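Local coordinates for putative flavoprotein (Bacteroides eggerthii, PDB 4ICI) that binds flavin mononucleotide in a flavodoxin-like fold and probably serves in electron transfer or a related redox reaction, at residues K81-Y95 / F109-F123. Sequence-based numbering, arbitrary orientation.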
ATOM      1  N   LYS A  81      -9.584  -4.723  10.990  1.00 17.78           N
ATOM      2  CA  LYS A  81     -10.049  -4.026   9.782  1.00 18.12           C
ATOM      3  C   LYS A  81     -10.374  -2.573  10.072  1.00 17.28           C
ATOM      4  O   LYS A  81     -10.600  -2.152  11.220  1.00 18.40           O
ATOM      5  CB  LYS A  81     -11.299  -4.697   9.184  1.00 18.31           C
ATOM      6  CG  LYS A  81     -11.038  -6.098   8.650  1.00 24.28           C
ATOM      7  CD  LYS A  81     -12.239  -6.676   7.933  1.00 28.79           C
ATOM      8  CE  LYS A  81     -11.948  -8.035   7.314  1.00 29.26           C
ATOM      9  NZ  LYS A  81     -13.121  -8.463   6.499  1.00 29.26           N
ATOM     10  N   LYS A  82     -10.401  -1.798   8.993  1.00 16.86           N
ATOM     11  CA  LYS A  82     -10.886  -0.428   9.048  1.00 16.63           C
ATOM     12  C   LYS A  82     -12.414  -0.427   9.002  1.00 18.48           C
ATOM     13  O   LYS A  82     -13.031  -0.637   7.949  1.00 18.30           O
ATOM     14  CB  LYS A  82     -10.288   0.384   7.886  1.00 16.86           C
ATOM     15  CG  LYS A  82     -10.579   1.882   7.961  1.00 19.06           C
ATOM     16  CD  LYS A  82      -9.852   2.542   9.107  1.00 20.07           C
ATOM     17  CE  LYS A  82      -9.851   4.047   9.042  1.00 25.24           C
ATOM     18  NZ  LYS A  82     -10.766   4.625  10.039  1.00 26.42           N
ATOM     19  N   GLU A  83     -13.031  -0.185  10.147  1.00 22.30           N
ATOM     20  CA  GLU A  83     -14.477  -0.427  10.265  1.00 24.53           C
ATOM     21  C   GLU A  83     -15.361   0.516   9.430  1.00 24.03           C
ATOM     22  O   GLU A  83     -16.425   0.120   8.941  1.00 25.23           O
ATOM     23  CB  GLU A  83     -14.886  -0.363  11.735  1.00 27.11           C
ATOM     24  CG  GLU A  83     -14.196  -1.434  12.592  1.00 33.82           C
ATOM     25  N   ASN A  84     -14.918   1.757   9.270  1.00 22.51           N
ATOM     26  CA  ASN A  84     -15.675   2.762   8.495  1.00 22.20           C
ATOM     27  C   ASN A  84     -15.211   2.893   7.044  1.00 20.96           C
ATOM     28  O   ASN A  84     -15.397   3.941   6.431  1.00 20.75           O
ATOM     29  CB  ASN A  84     -15.558   4.143   9.160  1.00 21.70           C
ATOM     30  CG  ASN A  84     -14.143   4.716   9.089  1.00 23.44           C
ATOM     31  OD1 ASN A  84     -13.149   3.965   8.895  1.00 24.19           O
ATOM     32  ND2 ASN A  84     -14.034   6.049   9.217  1.00 23.55           N
ATOM     33  N   ILE A  85     -14.592   1.844   6.506  1.00 19.00           N
ATOM     34  CA  ILE A  85     -14.070   1.877   5.135  1.00 18.01           C
ATOM     35  C   ILE A  85     -15.119   2.359   4.121  1.00 19.06           C
ATOM     36  O   ILE A  85     -14.773   3.030   3.138  1.00 18.22           O
ATOM     37  CB  ILE A  85     -13.474   0.477   4.727  1.00 18.90           C
ATOM     38  CG1 ILE A  85     -12.755   0.532   3.366  1.00 22.68           C
ATOM     39  CG2 ILE A  85     -14.558  -0.614   4.749  1.00 22.07           C
ATOM     40  CD1 ILE A  85     -11.474   1.272   3.399  1.00 20.53           C
ATOM     41  N   GLY A  86     -16.395   2.043   4.365  1.00 19.67           N
ATOM     42  CA  GLY A  86     -17.476   2.440   3.469  1.00 20.85           C
ATOM     43  C   GLY A  86     -17.600   3.933   3.216  1.00 19.77           C
ATOM     44  O   GLY A  86     -18.073   4.338   2.154  1.00 21.78           O
ATOM     45  N   THR A  87     -17.152   4.747   4.169  1.00 19.33           N
ATOM     46  CA  THR A  87     -17.297   6.208   4.101  1.00 19.83           C
ATOM     47  C   THR A  87     -16.319   6.897   3.124  1.00 19.58           C
ATOM     48  O   THR A  87     -16.508   8.071   2.760  1.00 20.88           O
ATOM     49  CB  THR A  87     -17.127   6.855   5.485  1.00 20.87           C
ATOM     50  OG1 THR A  87     -15.773   6.770   5.949  1.00 22.12           O
ATOM     51  CG2 THR A  87     -18.078   6.216   6.497  1.00 22.91           C
ATOM     52  N   TYR A  88     -15.273   6.186   2.700  1.00 16.05           N
ATOM     53  CA  TYR A  88     -14.210   6.829   1.924  1.00 14.18           C
ATOM     54  C   TYR A  88     -14.486   6.775   0.435  1.00 15.23           C
ATOM     55  O   TYR A  88     -14.967   5.779  -0.081  1.00 18.06           O
ATOM     56  CB  TYR A  88     -12.837   6.224   2.243  1.00 14.51           C
ATOM     57  CG  TYR A  88     -12.439   6.437   3.683  1.00 14.35           C
ATOM     58  CD1 TYR A  88     -11.896   7.640   4.105  1.00 15.06           C
ATOM     59  CD2 TYR A  88     -12.629   5.434   4.637  1.00 15.23           C
ATOM     60  CE1 TYR A  88     -11.557   7.853   5.453  1.00 13.93           C
ATOM     61  CE2 TYR A  88     -12.304   5.640   5.966  1.00 15.88           C
ATOM     62  CZ  TYR A  88     -11.769   6.848   6.379  1.00 16.30           C
ATOM     63  OH  TYR A  88     -11.434   7.041   7.716  1.00 17.94           O
ATOM     64  N   ASP A  89     -14.131   7.865  -0.240  1.00 14.59           N
ATOM     65  CA  ASP A  89     -14.216   7.963  -1.691  1.00 15.48           C
ATOM     66  C   ASP A  89     -12.924   7.538  -2.379  1.00 14.99           C
ATOM     67  O   ASP A  89     -12.952   7.029  -3.493  1.00 14.95           O
ATOM     68  CB  ASP A  89     -14.514   9.402  -2.111  1.00 16.95           C
ATOM     69  CG  ASP A  89     -15.788   9.934  -1.518  1.00 20.84           C
ATOM     70  OD1 ASP A  89     -16.835   9.350  -1.845  1.00 24.82           O
ATOM     71  OD2 ASP A  89     -15.739  10.899  -0.700  1.00 23.39           O
ATOM     72  N   VAL A  90     -11.788   7.803  -1.738  1.00 12.96           N
ATOM     73  CA  VAL A  90     -10.464   7.538  -2.303  1.00 13.07           C
ATOM     74  C   VAL A  90      -9.682   6.775  -1.234  1.00 11.49           C
ATOM     75  O   VAL A  90      -9.675   7.176  -0.049  1.00 12.42           O
ATOM     76  CB  VAL A  90      -9.740   8.847  -2.606  1.00 13.95           C
ATOM     77  CG1 VAL A  90      -8.329   8.612  -3.096  1.00 14.11           C
ATOM     78  CG2 VAL A  90     -10.565   9.722  -3.596  1.00 15.93           C
ATOM     79  N   VAL A  91      -9.027   5.696  -1.646  1.00  9.80           N
ATOM     80  CA  VAL A  91      -8.182   4.915  -0.748  1.00  9.52           C
ATOM     81  C   VAL A  91      -6.808   4.772  -1.402  1.00  7.84           C
ATOM     82  O   VAL A  91      -6.642   4.162  -2.484  1.00 10.83           O
ATOM     83  CB  VAL A  91      -8.791   3.539  -0.434  1.00 10.86           C
ATOM     84  CG1 VAL A  91      -7.834   2.702   0.456  1.00 12.15           C
ATOM     85  CG2 VAL A  91     -10.161   3.672   0.229  1.00 12.87           C
ATOM     86  N   PHE A  92      -5.793   5.414  -0.801  1.00  8.61           N
ATOM     87  CA  PHE A  92      -4.408   5.181  -1.168  1.00  8.65           C
ATOM     88  C   PHE A  92      -3.964   3.927  -0.426  1.00  8.70           C
ATOM     89  O   PHE A  92      -4.383   3.727   0.726  1.00 10.35           O
ATOM     90  CB  PHE A  92      -3.525   6.373  -0.768  1.00  9.14           C
ATOM     91  CG  PHE A  92      -3.787   7.625  -1.547  1.00  9.12           C
ATOM     92  CD1 PHE A  92      -4.745   8.558  -1.136  1.00 11.94           C
ATOM     93  CD2 PHE A  92      -3.068   7.866  -2.697  1.00 10.47           C
ATOM     94  CE1 PHE A  92      -4.972   9.710  -1.860  1.00 12.60           C
ATOM     95  CE2 PHE A  92      -3.307   9.020  -3.450  1.00 11.30           C
ATOM     96  CZ  PHE A  92      -4.249   9.942  -3.007  1.00 11.81           C
ATOM     97  N   ILE A  93      -3.171   3.090  -1.093  1.00  8.26           N
ATOM     98  CA  ILE A  93      -2.674   1.854  -0.511  1.00  9.16           C
ATOM     99  C   ILE A  93      -1.159   1.820  -0.654  1.00  8.57           C
ATOM    100  O   ILE A  93      -0.632   1.723  -1.770  1.00  8.83           O
ATOM    101  CB  ILE A  93      -3.253   0.609  -1.186  1.00  9.26           C
ATOM    102  CG1 ILE A  93      -4.775   0.630  -1.148  1.00 10.72           C
ATOM    103  CG2 ILE A  93      -2.708  -0.641  -0.518  1.00 10.94           C
ATOM    104  CD1 ILE A  93      -5.464  -0.555  -1.875  1.00 11.85           C
ATOM    105  N   GLY A  94      -0.443   1.962   0.471  1.00  8.93           N
ATOM    106  CA  GLY A  94       0.982   2.037   0.464  1.00  8.78           C
ATOM    107  C   GLY A  94       1.689   0.823   1.020  1.00  8.47           C
ATOM    108  O   GLY A  94       1.181   0.109   1.906  1.00  9.09           O
ATOM    109  N   TYR A  95       2.889   0.594   0.505  1.00  7.69           N
ATOM    110  CA  TYR A  95       3.669  -0.596   0.855  1.00  7.60           C
ATOM    111  C   TYR A  95       5.137  -0.404   0.514  1.00  8.01           C
ATOM    112  O   TYR A  95       5.483   0.320  -0.409  1.00  8.27           O
ATOM    113  CB  TYR A  95       3.112  -1.864   0.160  1.00  8.49           C
ATOM    114  CG  TYR A  95       2.851  -1.698  -1.330  1.00  9.15           C
ATOM    115  CD1 TYR A  95       1.629  -1.216  -1.785  1.00  8.46           C
ATOM    116  CD2 TYR A  95       3.812  -1.983  -2.251  1.00  9.12           C
ATOM    117  CE1 TYR A  95       1.411  -1.029  -3.152  1.00  8.86           C
ATOM    118  CE2 TYR A  95       3.600  -1.804  -3.605  1.00  9.09           C
ATOM    119  CZ  TYR A  95       2.405  -1.329  -4.052  1.00  9.29           C
ATOM    120  OH  TYR A  95       2.168  -1.121  -5.405  1.00 10.41           O
ATOM    121  N   PHE A 109      -5.522  -7.047   2.797  1.00  8.63           N
ATOM    122  CA  PHE A 109      -6.255  -5.814   2.961  1.00  9.24           C
ATOM    123  C   PHE A 109      -7.339  -5.625   1.891  1.00  9.70           C
ATOM    124  O   PHE A 109      -8.528  -5.374   2.209  1.00 10.52           O
ATOM    125  CB  PHE A 109      -5.310  -4.600   2.939  1.00  9.79           C
ATOM    126  CG  PHE A 109      -6.051  -3.297   2.885  1.00  9.77           C
ATOM    127  CD1 PHE A 109      -6.744  -2.832   3.989  1.00 12.48           C
ATOM    128  CD2 PHE A 109      -6.056  -2.523   1.707  1.00 10.76           C
ATOM    129  CE1 PHE A 109      -7.457  -1.644   3.928  1.00 12.21           C
ATOM    130  CE2 PHE A 109      -6.783  -1.354   1.667  1.00 12.03           C
ATOM    131  CZ  PHE A 109      -7.471  -0.928   2.765  1.00 12.92           C
ATOM    132  N   ILE A 110      -6.939  -5.755   0.628  1.00 10.48           N
ATOM    133  CA  ILE A 110      -7.860  -5.510  -0.491  1.00  9.59           C
ATOM    134  C   ILE A 110      -9.027  -6.502  -0.432  1.00 10.58           C
ATOM    135  O   ILE A 110     -10.174  -6.123  -0.656  1.00 11.32           O
ATOM    136  CB  ILE A 110      -7.128  -5.580  -1.832  1.00  8.97           C
ATOM    137  CG1 ILE A 110      -6.197  -4.375  -1.989  1.00  9.85           C
ATOM    138  CG2 ILE A 110      -8.121  -5.658  -3.032  1.00 10.87           C
ATOM    139  CD1 ILE A 110      -5.179  -4.544  -3.091  1.00 11.16           C
ATOM    140  N   GLU A 111      -8.727  -7.766  -0.132  1.00  9.97           N
ATOM    141  CA  GLU A 111      -9.756  -8.793  -0.148  1.00 10.88           C
ATOM    142  C   GLU A 111     -10.705  -8.737   1.057  1.00 12.25           C
ATOM    143  O   GLU A 111     -11.825  -9.295   1.032  1.00 16.28           O
ATOM    144  CB  GLU A 111      -9.108 -10.169  -0.305  1.00 11.61           C
ATOM    145  CG  GLU A 111      -8.475 -10.334  -1.652  1.00 11.45           C
ATOM    146  CD  GLU A 111      -7.696 -11.608  -1.841  1.00 11.06           C
ATOM    147  OE1 GLU A 111      -7.761 -12.505  -0.948  1.00 14.83           O
ATOM    148  OE2 GLU A 111      -7.029 -11.706  -2.900  1.00 12.45           O
ATOM    149  N   GLY A 112     -10.296  -8.042   2.101  1.00 12.23           N
ATOM    150  CA  GLY A 112     -11.079  -7.945   3.315  1.00 14.10           C
ATOM    151  C   GLY A 112     -11.874  -6.661   3.485  1.00 14.79           C
ATOM    152  O   GLY A 112     -12.608  -6.515   4.464  1.00 17.94           O
ATOM    153  N   HIS A 113     -11.687  -5.703   2.571  1.00 13.84           N
ATOM    154  CA  HIS A 113     -12.376  -4.418   2.618  1.00 15.26           C
ATOM    155  C   HIS A 113     -13.086  -4.201   1.276  1.00 16.88           C
ATOM    156  O   HIS A 113     -12.475  -4.407   0.243  1.00 21.12           O
ATOM    157  CB  HIS A 113     -11.372  -3.297   2.884  1.00 16.35           C
ATOM    158  CG  HIS A 113     -10.750  -3.337   4.252  1.00 13.17           C
ATOM    159  ND1 HIS A 113      -9.734  -4.203   4.593  1.00 14.24           N
ATOM    160  CD2 HIS A 113     -10.993  -2.599   5.363  1.00 17.46           C
ATOM    161  CE1 HIS A 113      -9.386  -4.001   5.851  1.00 14.60           C
ATOM    162  NE2 HIS A 113     -10.136  -3.032   6.345  1.00 16.87           N
ATOM    163  N   SER A 114     -14.340  -3.771   1.280  1.00 19.16           N
ATOM    164  CA  SER A 114     -15.018  -3.454   0.033  1.00 19.43           C
ATOM    165  C   SER A 114     -14.491  -2.129  -0.505  1.00 17.49           C
ATOM    166  O   SER A 114     -14.621  -1.095   0.151  1.00 20.04           O
ATOM    167  CB  SER A 114     -16.526  -3.375   0.196  1.00 22.99           C
ATOM    168  OG  SER A 114     -17.104  -3.077  -1.079  1.00 29.41           O
ATOM    169  N   LEU A 115     -13.858  -2.195  -1.664  1.00 16.06           N
ATOM    170  CA  LEU A 115     -13.305  -1.024  -2.317  1.00 15.54           C
ATOM    171  C   LEU A 115     -14.045  -0.713  -3.623  1.00 16.44           C
ATOM    172  O   LEU A 115     -13.665   0.205  -4.359  1.00 15.32           O
ATOM    173  CB  LEU A 115     -11.809  -1.238  -2.579  1.00 15.57           C
ATOM    174  CG  LEU A 115     -10.972  -1.466  -1.309  1.00 13.56           C
ATOM    175  CD1 LEU A 115      -9.536  -1.768  -1.722  1.00 16.68           C
ATOM    176  CD2 LEU A 115     -11.019  -0.264  -0.354  1.00 16.79           C
ATOM    177  N   LYS A 116     -15.115  -1.458  -3.885  1.00 18.31           N
ATOM    178  CA  LYS A 116     -16.018  -1.171  -5.010  1.00 21.52           C
ATOM    179  C   LYS A 116     -16.523   0.263  -4.984  1.00 18.34           C
ATOM    180  O   LYS A 116     -16.915   0.772  -3.935  1.00 22.06           O
ATOM    181  CB  LYS A 116     -17.202  -2.149  -4.978  1.00 25.27           C
ATOM    182  CG  LYS A 116     -18.259  -1.932  -6.063  1.00 28.41           C
ATOM    183  CD  LYS A 116     -19.291  -3.073  -6.102  1.00 37.94           C
ATOM    184  CE  LYS A 116     -20.266  -2.981  -4.955  1.00 44.49           C
ATOM    185  NZ  LYS A 116     -21.471  -3.828  -5.193  1.00 48.88           N
ATOM    186  N   GLY A 117     -16.437   0.932  -6.135  1.00 19.65           N
ATOM    187  CA  GLY A 117     -16.899   2.294  -6.270  1.00 20.77           C
ATOM    188  C   GLY A 117     -15.897   3.365  -5.908  1.00 19.01           C
ATOM    189  O   GLY A 117     -16.092   4.511  -6.263  1.00 23.61           O
ATOM    190  N   LYS A 118     -14.817   2.997  -5.237  1.00 15.91           N
ATOM    191  CA  LYS A 118     -13.825   3.940  -4.789  1.00 16.05           C
ATOM    192  C   LYS A 118     -12.696   4.112  -5.804  1.00 13.46           C
ATOM    193  O   LYS A 118     -12.453   3.260  -6.665  1.00 18.00           O
ATOM    194  CB  LYS A 118     -13.233   3.473  -3.459  1.00 15.08           C
ATOM    195  CG  LYS A 118     -14.273   3.158  -2.394  1.00 15.64           C
ATOM    196  CD  LYS A 118     -13.635   2.874  -1.065  1.00 16.59           C
ATOM    197  CE  LYS A 118     -14.615   2.260  -0.100  1.00 19.44           C
ATOM    198  NZ  LYS A 118     -15.746   3.168   0.167  1.00 21.65           N
ATOM    199  N   THR A 119     -11.994   5.232  -5.690  1.00 14.11           N
ATOM    200  CA  THR A 119     -10.754   5.437  -6.421  1.00 12.67           C
ATOM    201  C   THR A 119      -9.656   4.812  -5.569  1.00 10.86           C
ATOM    202  O   THR A 119      -9.538   5.152  -4.389  1.00 13.76           O
ATOM    203  CB  THR A 119     -10.491   6.921  -6.655  1.00 15.03           C
ATOM    204  OG1 THR A 119     -11.591   7.470  -7.390  1.00 20.18           O
ATOM    205  CG2 THR A 119      -9.215   7.122  -7.429  1.00 17.43           C
ATOM    206  N   VAL A 120      -8.829   3.934  -6.156  1.00 10.90           N
ATOM    207  CA  VAL A 120      -7.784   3.201  -5.415  1.00 10.06           C
ATOM    208  C   VAL A 120      -6.435   3.541  -6.049  1.00  9.48           C
ATOM    209  O   VAL A 120      -6.287   3.429  -7.265  1.00  9.83           O
ATOM    210  CB  VAL A 120      -8.059   1.694  -5.422  1.00 11.44           C
ATOM    211  CG1 VAL A 120      -7.035   0.965  -4.569  1.00 13.00           C
ATOM    212  CG2 VAL A 120      -9.541   1.403  -4.961  1.00 15.27           C
ATOM    213  N   VAL A 121      -5.462   3.955  -5.238  1.00 10.15           N
ATOM    214  CA  VAL A 121      -4.201   4.506  -5.745  1.00 10.00           C
ATOM    215  C   VAL A 121      -3.038   3.918  -4.930  1.00  9.34           C
ATOM    216  O   VAL A 121      -2.985   4.119  -3.730  1.00  9.25           O
ATOM    217  CB  VAL A 121      -4.159   6.040  -5.653  1.00 10.69           C
ATOM    218  CG1 VAL A 121      -2.938   6.559  -6.453  1.00 12.63           C
ATOM    219  CG2 VAL A 121      -5.482   6.703  -6.093  1.00 11.21           C
ATOM    220  N   PRO A 122      -2.141   3.161  -5.578  1.00  8.45           N
ATOM    221  CA  PRO A 122      -1.012   2.627  -4.807  1.00  8.91           C
ATOM    222  C   PRO A 122       0.076   3.676  -4.598  1.00  9.15           C
ATOM    223  O   PRO A 122       0.207   4.609  -5.373  1.00  9.63           O
ATOM    224  CB  PRO A 122      -0.496   1.485  -5.696  1.00  9.80           C
ATOM    225  CG  PRO A 122      -0.783   1.966  -7.106  1.00 10.74           C
ATOM    226  CD  PRO A 122      -2.045   2.802  -7.002  1.00  8.81           C
ATOM    227  N   PHE A 123       0.879   3.476  -3.577  1.00  8.79           N
ATOM    228  CA  PHE A 123       2.130   4.191  -3.410  1.00  8.62           C
ATOM    229  C   PHE A 123       3.116   3.293  -2.718  1.00  8.32           C
ATOM    230  O   PHE A 123       2.732   2.290  -2.110  1.00  8.67           O
ATOM    231  CB  PHE A 123       1.928   5.537  -2.678  1.00  8.94           C
ATOM    232  CG  PHE A 123       1.544   5.430  -1.217  1.00  7.91           C
ATOM    233  CD1 PHE A 123       0.228   5.261  -0.846  1.00  8.94           C
ATOM    234  CD2 PHE A 123       2.496   5.581  -0.226  1.00  9.47           C
ATOM    235  CE1 PHE A 123      -0.149   5.204   0.496  1.00  8.90           C
ATOM    236  CE2 PHE A 123       2.133   5.559   1.104  1.00  9.61           C
ATOM    237  CZ  PHE A 123       0.807   5.373   1.457  1.00  9.68           C
TER
HETATM  238  O   HOH W   1     -13.782   8.389  -5.855  1.00 33.74           O
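The F123 ring lies flat over G94, whose CA sits 3.4 Å from the ring centroid in a CH-pi contact. Both belong to the beta-alpha-beta unit of strand 90-96, helix 104-112 and strand 119-125 in the parallel sheet of a flavodoxin-like fold. The H113 ring carries F109 CE1 over the centre of one face, and at its edge NE2 takes the K82 N-H, in the ring plane, at 2.9 Å. ND1 of H113 donates to F109 O, so both ring nitrogens are engaged and the ring rotation is set. The Y95 ring has F123 O over one face, toward the rim; its OH bonds to S134. The Y95 side chain lies about 8 Å from the bound FMN, so this end of the strand pair is close to the cofactor.

Strands 90-95 and 119-123 run parallel, 22° apart, and are joined by a ladder of backbone bonds from T119 N to D89 O up to Y95 N to F123 O. V91 and I93 face helix 104-112, toward F109. I93 CG1 is anti to the carbonyl carbon (chi1 -56°), which carries CD1 to the edge of the F109 ring and into a tight 3.5 Å contact with V120 CG1. On the other face F92 lies beside V121, with CD2 3.6 Å from V121 CB; helix 158-168 packs over both.

K118 points its amine at carbonyls of the 3-10 segment 85-87 and Y88. Its chain bends at the end (chi4 -61°), and NZ gives bonds to Y88 O at 2.7 Å and I85 O at 3.1 Å. A methionine here has no amine to offer both carbonyls, and the 3-10 segment would probably be less firmly tied to the start of strand 119-123. Y88 N and K118 NZ approach I85 O from opposite faces of its carbonyl plane.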